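Hypothetical protein (Exiguobacterium sibiricum, PDB 2HKV) is of unknown function but belongs to the DinB superfamily of helical-bundle proteins and binds a nickel ion through three histidines. Local coordinates at residues A[22-27]-A[81-86]; A[54-59]-A[71-76]. One frame throughout, in Å; residues are numbered along the deposited sequence.

Contact 1. Residues A[22-27]-A[81-86]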
ATOM      1  N   ASP A  22       5.446   2.231 -15.206  1.00 34.87           N
ATOM      2  CA  ASP A  22       4.720   3.112 -16.114  1.00 40.04           C
ATOM      3  C   ASP A  22       4.723   4.536 -15.592  1.00 41.40           C
ATOM      4  O   ASP A  22       4.931   5.489 -16.365  1.00 40.69           O
ATOM      5  CB  ASP A  22       3.286   2.648 -16.301  1.00 42.37           C
ATOM      6  CG  ASP A  22       3.189   1.324 -17.056  1.00 55.83           C
ATOM      7  OD1 ASP A  22       4.107   1.030 -17.885  1.00 59.00           O
ATOM      8  OD2 ASP A  22       2.184   0.589 -16.825  1.00 62.91           O
ATOM      9  N   LEU A  23       4.535   4.688 -14.274  1.00 39.71           N
ATOM     10  CA  LEU A  23       4.505   6.039 -13.692  1.00 38.50           C
ATOM     11  C   LEU A  23       5.846   6.740 -13.870  1.00 37.91           C
ATOM     12  O   LEU A  23       5.869   7.898 -14.251  1.00 37.86           O
ATOM     13  CB  LEU A  23       4.122   6.030 -12.194  1.00 39.64           C
ATOM     14  CG  LEU A  23       2.657   5.745 -11.813  1.00 43.07           C
ATOM     15  CD1 LEU A  23       2.532   5.635 -10.271  1.00 45.96           C
ATOM     16  CD2 LEU A  23       1.719   6.849 -12.323  1.00 44.73           C
ATOM     17  N   ILE A  24       6.935   6.023 -13.611  1.00 34.90           N
ATOM     18  CA  ILE A  24       8.273   6.574 -13.725  1.00 38.80           C
ATOM     19  C   ILE A  24       8.471   7.041 -15.153  1.00 39.30           C
ATOM     20  O   ILE A  24       8.938   8.154 -15.359  1.00 38.78           O
ATOM     21  CB  ILE A  24       9.376   5.552 -13.243  1.00 39.66           C
ATOM     22  CG1 ILE A  24       9.290   5.381 -11.719  1.00 46.12           C
ATOM     23  CG2 ILE A  24      10.797   5.990 -13.680  1.00 35.47           C
ATOM     24  CD1 ILE A  24      10.136   4.233 -11.156  1.00 42.23           C
ATOM     25  N   ARG A  25       8.027   6.244 -16.140  1.00 41.71           N
ATOM     26  CA  ARG A  25       8.153   6.661 -17.553  1.00 40.91           C
ATOM     27  C   ARG A  25       7.317   7.900 -17.947  1.00 42.16           C
ATOM     28  O   ARG A  25       7.547   8.495 -19.004  1.00 41.28           O
ATOM     29  CB  ARG A  25       7.839   5.492 -18.472  1.00 44.46           C
ATOM     30  CG  ARG A  25       8.850   4.362 -18.400  1.00 42.29           C
ATOM     31  CD  ARG A  25       8.218   3.110 -18.990  1.00 47.95           C
ATOM     32  NE  ARG A  25       9.186   2.048 -19.221  1.00 53.32           N
ATOM     33  CZ  ARG A  25       8.887   0.747 -19.290  1.00 60.01           C
ATOM     34  NH1 ARG A  25       7.633   0.315 -19.125  1.00 64.14           N
ATOM     35  NH2 ARG A  25       9.856  -0.138 -19.512  1.00 59.53           N
ATOM     36  N   LEU A  26       6.381   8.316 -17.106  1.00 39.51           N
ATOM     37  CA  LEU A  26       5.599   9.519 -17.376  1.00 41.09           C
ATOM     38  C   LEU A  26       6.347  10.767 -16.973  1.00 39.10           C
ATOM     39  O   LEU A  26       6.118  11.836 -17.512  1.00 40.95           O
ATOM     40  CB  LEU A  26       4.230   9.462 -16.672  1.00 41.66           C
ATOM     41  CG  LEU A  26       3.303   8.307 -17.077  1.00 48.24           C
ATOM     42  CD1 LEU A  26       1.925   8.506 -16.444  1.00 50.64           C
ATOM     43  CD2 LEU A  26       3.184   8.223 -18.579  1.00 52.35           C
ATOM     44  N   ILE A  27       7.274  10.632 -16.029  1.00 38.54           N
ATOM     45  CA  ILE A  27       7.839  11.780 -15.393  1.00 37.64           C
ATOM     46  C   ILE A  27       8.657  12.606 -16.412  1.00 37.65           C
ATOM     47  O   ILE A  27       9.471  12.055 -17.153  1.00 37.14           O
ATOM     48  CB  ILE A  27       8.699  11.396 -14.184  1.00 35.80           C
ATOM     49  CG1 ILE A  27       7.861  10.632 -13.129  1.00 34.62           C
ATOM     50  CG2 ILE A  27       9.390  12.704 -13.626  1.00 33.38           C
ATOM     51  CD1 ILE A  27       8.666  10.116 -11.917  1.00 36.15           C
ATOM     52  N   GLN A  81      18.458   5.385 -15.072  1.00 44.66           N
ATOM     53  CA  GLN A  81      18.621   3.987 -14.641  1.00 44.68           C
ATOM     54  C   GLN A  81      17.489   3.484 -13.731  1.00 43.79           C
ATOM     55  O   GLN A  81      17.507   2.341 -13.299  1.00 43.00           O
ATOM     56  CB  GLN A  81      19.931   3.825 -13.898  1.00 43.82           C
ATOM     57  CG  GLN A  81      21.148   4.237 -14.695  1.00 47.56           C
ATOM     58  CD  GLN A  81      22.308   4.691 -13.812  1.00 49.86           C
ATOM     59  OE1 GLN A  81      22.123   5.126 -12.661  1.00 47.77           O
ATOM     60  NE2 GLN A  81      23.520   4.608 -14.363  1.00 59.13           N
ATOM     61  N   LEU A  82      16.513   4.339 -13.454  1.00 43.24           N
ATOM     62  CA  LEU A  82      15.469   4.028 -12.468  1.00 41.15           C
ATOM     63  C   LEU A  82      14.693   2.797 -12.825  1.00 38.96           C
ATOM     64  O   LEU A  82      14.491   1.933 -11.971  1.00 39.63           O
ATOM     65  CB  LEU A  82      14.528   5.221 -12.243  1.00 36.03           C
ATOM     66  CG  LEU A  82      15.073   6.250 -11.261  1.00 39.04           C
ATOM     67  CD1 LEU A  82      14.175   7.453 -11.234  1.00 37.69           C
ATOM     68  CD2 LEU A  82      15.166   5.623  -9.872  1.00 40.37           C
ATOM     69  N   VAL A  83      14.239   2.687 -14.068  1.00 42.19           N
ATOM     70  CA  VAL A  83      13.471   1.497 -14.444  1.00 39.77           C
ATOM     71  C   VAL A  83      14.342   0.260 -14.320  1.00 40.15           C
ATOM     72  O   VAL A  83      13.905  -0.757 -13.775  1.00 41.14           O
ATOM     73  CB  VAL A  83      12.843   1.597 -15.845  1.00 41.70           C
ATOM     74  CG1 VAL A  83      12.256   0.232 -16.265  1.00 41.26           C
ATOM     75  CG2 VAL A  83      11.770   2.660 -15.845  1.00 46.44           C
ATOM     76  N   ASP A  84      15.562   0.335 -14.837  1.00 41.05           N
ATOM     77  CA  ASP A  84      16.507  -0.777 -14.763  1.00 40.96           C
ATOM     78  C   ASP A  84      16.690  -1.211 -13.331  1.00 37.58           C
ATOM     79  O   ASP A  84      16.769  -2.402 -13.053  1.00 33.78           O
ATOM     80  CB  ASP A  84      17.870  -0.389 -15.335  1.00 42.60           C
ATOM     81  CG  ASP A  84      17.885  -0.335 -16.862  1.00 56.71           C
ATOM     82  OD1 ASP A  84      16.878  -0.762 -17.496  1.00 72.04           O
ATOM     83  OD2 ASP A  84      18.912   0.128 -17.430  1.00 64.36           O
ATOM     84  N   ARG A  85      16.746  -0.233 -12.429  1.00 36.15           N
ATOM     85  CA  ARG A  85      16.924  -0.495 -11.005  1.00 37.48           C
ATOM     86  C   ARG A  85      15.722  -1.153 -10.347  1.00 35.35           C
ATOM     87  O   ARG A  85      15.875  -2.095  -9.609  1.00 37.81           O
ATOM     88  CB  ARG A  85      17.307   0.811 -10.251  1.00 38.47           C
ATOM     89  CG  ARG A  85      17.843   0.567  -8.840  1.00 36.94           C
ATOM     90  CD  ARG A  85      18.894  -0.530  -8.923  1.00 46.88           C
ATOM     91  NE  ARG A  85      19.570  -0.841  -7.684  1.00 45.20           N
ATOM     92  CZ  ARG A  85      19.257  -1.838  -6.861  1.00 57.24           C
ATOM     93  NH1 ARG A  85      18.242  -2.699  -7.113  1.00 41.14           N
ATOM     94  NH2 ARG A  85      19.995  -1.968  -5.751  1.00 56.31           N
ATOM     95  N   LEU A  86      14.533  -0.647 -10.622  1.00 33.44           N
ATOM     96  CA  LEU A  86      13.293  -1.288 -10.209  1.00 36.00           C
ATOM     97  C   LEU A  86      13.241  -2.788 -10.665  1.00 34.73           C
ATOM     98  O   LEU A  86      12.856  -3.722  -9.905  1.00 33.71           O
ATOM     99  CB  LEU A  86      12.126  -0.481 -10.790  1.00 34.72           C
ATOM    100  CG  LEU A  86      10.688  -0.982 -10.563  1.00 37.85           C
ATOM    101  CD1 LEU A  86      10.382  -1.193  -9.063  1.00 38.40           C
ATOM    102  CD2 LEU A  86       9.722   0.021 -11.242  1.00 36.98           C
TER

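Contact 2. Residues A[54-59]-A[71-76]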
ATOM      1  N   LEU A  54      12.268  -2.959  -2.693  1.00 34.97           N
ATOM      2  CA  LEU A  54      11.917  -4.394  -2.628  1.00 35.40           C
ATOM      3  C   LEU A  54      13.149  -5.189  -2.233  1.00 35.59           C
ATOM      4  O   LEU A  54      13.024  -6.194  -1.543  1.00 38.47           O
ATOM      5  CB  LEU A  54      11.314  -4.917  -3.931  1.00 31.78           C
ATOM      6  CG  LEU A  54       9.891  -4.508  -4.316  1.00 38.54           C
ATOM      7  CD1 LEU A  54       9.552  -5.132  -5.685  1.00 35.18           C
ATOM      8  CD2 LEU A  54       8.871  -4.930  -3.249  1.00 32.61           C
ATOM      9  N   GLU A  55      14.336  -4.720  -2.621  1.00 33.84           N
ATOM     10  CA  GLU A  55      15.597  -5.395  -2.264  1.00 34.22           C
ATOM     11  C   GLU A  55      16.076  -4.925  -0.897  1.00 32.62           C
ATOM     12  O   GLU A  55      16.447  -5.738  -0.055  1.00 35.61           O
ATOM     13  CB  GLU A  55      16.618  -5.162  -3.375  1.00 32.77           C
ATOM     14  CG  GLU A  55      18.006  -5.619  -3.097  1.00 36.51           C
ATOM     15  CD  GLU A  55      18.930  -5.548  -4.304  1.00 39.65           C
ATOM     16  OE1 GLU A  55      18.469  -5.322  -5.455  1.00 40.14           O
ATOM     17  OE2 GLU A  55      20.157  -5.718  -4.095  1.00 33.74           O
ATOM     18  N   ALA A  56      16.024  -3.610  -0.662  1.00 32.25           N
ATOM     19  CA  ALA A  56      16.428  -2.998   0.599  1.00 35.38           C
ATOM     20  C   ALA A  56      15.721  -3.682   1.743  1.00 34.59           C
ATOM     21  O   ALA A  56      16.352  -4.139   2.695  1.00 34.91           O
ATOM     22  CB  ALA A  56      16.170  -1.414   0.612  1.00 31.08           C
ATOM     23  N   ASP A  57      14.398  -3.803   1.653  1.00 35.03           N
ATOM     24  CA  ASP A  57      13.682  -4.361   2.778  1.00 34.36           C
ATOM     25  C   ASP A  57      14.088  -5.792   3.038  1.00 33.54           C
ATOM     26  O   ASP A  57      14.121  -6.213   4.184  1.00 34.42           O
ATOM     27  CB  ASP A  57      12.159  -4.275   2.586  1.00 35.61           C
ATOM     28  CG  ASP A  57      11.610  -2.837   2.701  1.00 38.12           C
ATOM     29  OD1 ASP A  57      12.379  -1.810   2.704  1.00 36.41           O
ATOM     30  OD2 ASP A  57      10.355  -2.693   2.757  1.00 43.11           O
ATOM     31  N   LEU A  58      14.357  -6.563   2.001  1.00 34.46           N
ATOM     32  CA  LEU A  58      14.682  -7.964   2.208  1.00 34.72           C
ATOM     33  C   LEU A  58      16.097  -8.131   2.723  1.00 36.13           C
ATOM     34  O   LEU A  58      16.348  -9.059   3.475  1.00 31.56           O
ATOM     35  CB  LEU A  58      14.435  -8.792   0.933  1.00 35.74           C
ATOM     36  CG  LEU A  58      12.943  -8.979   0.558  1.00 39.62           C
ATOM     37  CD1 LEU A  58      12.834  -9.919  -0.599  1.00 33.66           C
ATOM     38  CD2 LEU A  58      12.136  -9.487   1.705  1.00 43.97           C
ATOM     39  N   ARG A  59      16.995  -7.228   2.345  1.00 36.06           N
ATOM     40  CA  ARG A  59      18.343  -7.183   2.911  1.00 34.34           C
ATOM     41  C   ARG A  59      18.309  -6.837   4.393  1.00 34.08           C
ATOM     42  O   ARG A  59      19.006  -7.482   5.219  1.00 34.68           O
ATOM     43  CB  ARG A  59      19.189  -6.158   2.142  1.00 35.34           C
ATOM     44  CG  ARG A  59      19.586  -6.621   0.751  1.00 39.71           C
ATOM     45  CD  ARG A  59      20.639  -5.754   0.033  1.00 39.67           C
ATOM     46  NE  ARG A  59      20.950  -6.371  -1.258  1.00 40.80           N
ATOM     47  CZ  ARG A  59      21.946  -7.219  -1.484  1.00 49.45           C
ATOM     48  NH1 ARG A  59      22.810  -7.528  -0.535  1.00 44.79           N
ATOM     49  NH2 ARG A  59      22.086  -7.755  -2.690  1.00 53.60           N
ATOM     50  N   GLN A  71      25.715   1.922   2.840  1.00 29.12           N
ATOM     51  CA  GLN A  71      26.496   1.729   1.635  1.00 30.47           C
ATOM     52  C   GLN A  71      25.544   1.441   0.475  1.00 31.93           C
ATOM     53  O   GLN A  71      25.824   1.897  -0.626  1.00 34.11           O
ATOM     54  CB  GLN A  71      27.460   0.579   1.829  1.00 26.32           C
ATOM     55  CG  GLN A  71      28.200   0.203   0.579  1.00 28.44           C
ATOM     56  CD  GLN A  71      29.307  -0.772   0.836  1.00 32.82           C
ATOM     57  OE1 GLN A  71      29.756  -0.972   2.000  1.00 35.76           O
ATOM     58  NE2 GLN A  71      29.798  -1.381  -0.252  1.00 30.54           N
ATOM     59  N   PHE A  72      24.414   0.758   0.759  1.00 32.84           N
ATOM     60  CA  PHE A  72      23.419   0.360  -0.225  1.00 31.52           C
ATOM     61  C   PHE A  72      22.674   1.576  -0.705  1.00 34.32           C
ATOM     62  O   PHE A  72      22.518   1.770  -1.892  1.00 37.68           O
ATOM     63  CB  PHE A  72      22.398  -0.652   0.382  1.00 33.16           C
ATOM     64  CG  PHE A  72      21.277  -1.054  -0.559  1.00 35.14           C
ATOM     65  CD1 PHE A  72      21.410  -2.142  -1.420  1.00 38.15           C
ATOM     66  CD2 PHE A  72      20.104  -0.383  -0.541  1.00 30.46           C
ATOM     67  CE1 PHE A  72      20.375  -2.518  -2.289  1.00 32.11           C
ATOM     68  CE2 PHE A  72      19.043  -0.738  -1.417  1.00 41.92           C
ATOM     69  CZ  PHE A  72      19.184  -1.803  -2.281  1.00 33.69           C
ATOM     70  N   TYR A  73      22.210   2.394   0.234  1.00 32.89           N
ATOM     71  CA  TYR A  73      21.466   3.575  -0.101  1.00 35.71           C
ATOM     72  C   TYR A  73      22.305   4.610  -0.782  1.00 35.76           C
ATOM     73  O   TYR A  73      21.772   5.411  -1.527  1.00 39.30           O
ATOM     74  CB  TYR A  73      20.812   4.179   1.143  1.00 39.50           C
ATOM     75  CG  TYR A  73      19.723   3.339   1.749  1.00 40.07           C
ATOM     76  CD1 TYR A  73      18.691   2.830   0.968  1.00 39.71           C
ATOM     77  CD2 TYR A  73      19.712   3.048   3.104  1.00 43.77           C
ATOM     78  CE1 TYR A  73      17.677   2.078   1.516  1.00 57.79           C
ATOM     79  CE2 TYR A  73      18.699   2.269   3.659  1.00 50.90           C
ATOM     80  CZ  TYR A  73      17.693   1.794   2.860  1.00 50.47           C
ATOM     81  OH  TYR A  73      16.665   1.047   3.379  1.00 56.06           O
ATOM     82  N   ALA A  74      23.611   4.603  -0.533  1.00 35.43           N
ATOM     83  CA  ALA A  74      24.503   5.573  -1.143  1.00 38.38           C
ATOM     84  C   ALA A  74      24.834   5.300  -2.606  1.00 39.36           C
ATOM     85  O   ALA A  74      25.394   6.166  -3.250  1.00 40.21           O
ATOM     86  CB  ALA A  74      25.820   5.728  -0.310  1.00 34.73           C
ATOM     87  N   VAL A  75      24.529   4.123  -3.143  1.00 42.12           N
ATOM     88  CA  VAL A  75      24.846   3.887  -4.555  1.00 41.98           C
ATOM     89  C   VAL A  75      23.855   4.718  -5.394  1.00 39.16           C
ATOM     90  O   VAL A  75      22.650   4.599  -5.235  1.00 37.04           O
ATOM     91  CB  VAL A  75      24.901   2.378  -4.931  1.00 43.50           C
ATOM     92  CG1 VAL A  75      24.979   2.203  -6.440  1.00 43.48           C
ATOM     93  CG2 VAL A  75      26.152   1.738  -4.311  1.00 37.93           C
ATOM     94  N   PRO A  76      24.369   5.642  -6.217  1.00 38.58           N
ATOM     95  CA  PRO A  76      23.474   6.558  -6.914  1.00 38.99           C
ATOM     96  C   PRO A  76      22.622   5.886  -8.003  1.00 38.98           C
ATOM     97  O   PRO A  76      23.116   5.077  -8.763  1.00 38.80           O
ATOM     98  CB  PRO A  76      24.423   7.587  -7.537  1.00 39.17           C
ATOM     99  CG  PRO A  76      25.742   6.930  -7.584  1.00 42.36           C
ATOM    100  CD  PRO A  76      25.787   5.898  -6.521  1.00 37.34           C
TER
HETATM  101  O   HOH W   1      13.492   0.537   2.167  1.00 48.02           O

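Contact 1. Residues A[22-27]-A[81-86]
I24 and V83 meet methyl to methyl, CG2 to CG2 at 4.1 Å, the two side chains sliding past each other in opposite directions. The same I24 CG2 also reaches L82, 4.1 Å from its CB, with the two side chains crossing at about a right angle. It can serve both because it stands anti to the backbone N (CG1 takes the place beside that nitrogen, chi1 -70°), while the other branch ends in CD1, 4.2 Å from L86 CD2. I24, L82 and L86 are buried, and I24 makes three of the four contacts. L82 also touches A47, V48 and A51 of helix 43-61, and L86 touches V17, T20 and R21, earlier on helix 4-26.

Toward solvent the contact thins to V83, partly exposed, and the exposed R25, whose chain is extended from CG to NE. V83 CG1 lies obliquely to the guanidinium, 4.1 Å from R25 NH2. D22 OD1 lies at the edge of the guanidinium, in its plane, but at 3.8 Å from R25 NH1 this salt bridge is long.

The helical pieces 22-26 and 82-86 run antiparallel at 168°, their axes 10.4 Å apart, as neighbours in a helical bundle do. Between the two segments contact is made through methyl and methylene carbons and the one charged group of R25 at the exposed side, so apolar burial, rather than directed polar bonds, joins helix 4-26 to helix 82-98 here.

Contact 2. Residues A[54-59]-A[71-76]
The F72 ring has the OE2 of E55 at its edge, near the ring plane and 3.7 Å from CE1, while A56 CB and R59 CD approach obliquely. CD1 of the neighbouring Y73 also lies at the ring edge, in plane. F72 CG is anti to the backbone N (chi1 177°), and the ring reaches A56, whose CB lies 3.6 Å from CE2. The R59 guanidinium is turned 29° from the F72 ring, and CD of R59 is 4.0 Å from F72 CD1. At the guanidinium edge, in plane, lies E55 CG. The Y73 ring meets A56 obliquely, and its OH is 3.7 Å from A56 CB.

E55 and R59, one helical turn apart, are joined side-on: R59 NE (3.0 Å) and NH2 (3.1 Å) both bond to E55 OE2. Toward NE, OE2 turns its anti lone pair, whereas NH2 meets the anti side 30° out of the carboxylate plane. Two donors on one oxygen should hold the carboxylate and guanidinium against turning; the other oxygen, OE1, is taken by R85. An alanine in place of E55 would probably leave both arginines without their shared carboxylate and open a gap beside CE1 of F72.

Nearer the metal, a water donates to D57 OD1 (2.7 Å) and makes a weak bond with the Y73 hydroxyl. D57 OD2 also bonds to ND1 of H124, a nickel ligand, making D57 a second-shell residue. The contact packs the end of helix 66-73 against helix 43-61; Y92 of helix 82-98 touches E55 and R59, and A121 of helix 114-138 touches D57.

How the contacts relate
The centres of contacts 1 and 2 lie about 17 Å apart, and 54-59/71-76 is nested within the length of chain that 22-27/81-86 closes. R85 bridges them: its NH1 forms a 3.1 Å salt bridge to E55 OE1, and its NH2 packs 3.5 Å from F72 CE1. One turn of helix 82-98 thus faces helix 4-26 through V83 and L86 and reaches helices 43-61 and 66-73 through R85. The nickel, bound by H49, H124 and H128, is closer to contact 2: about 8 Å from the Y73 side chain, against about 13 Å from that of L86. Contact 2 therefore borders the metal site, while contact 1 joins helix 4-26 to helix 82-98 farther from the nickel.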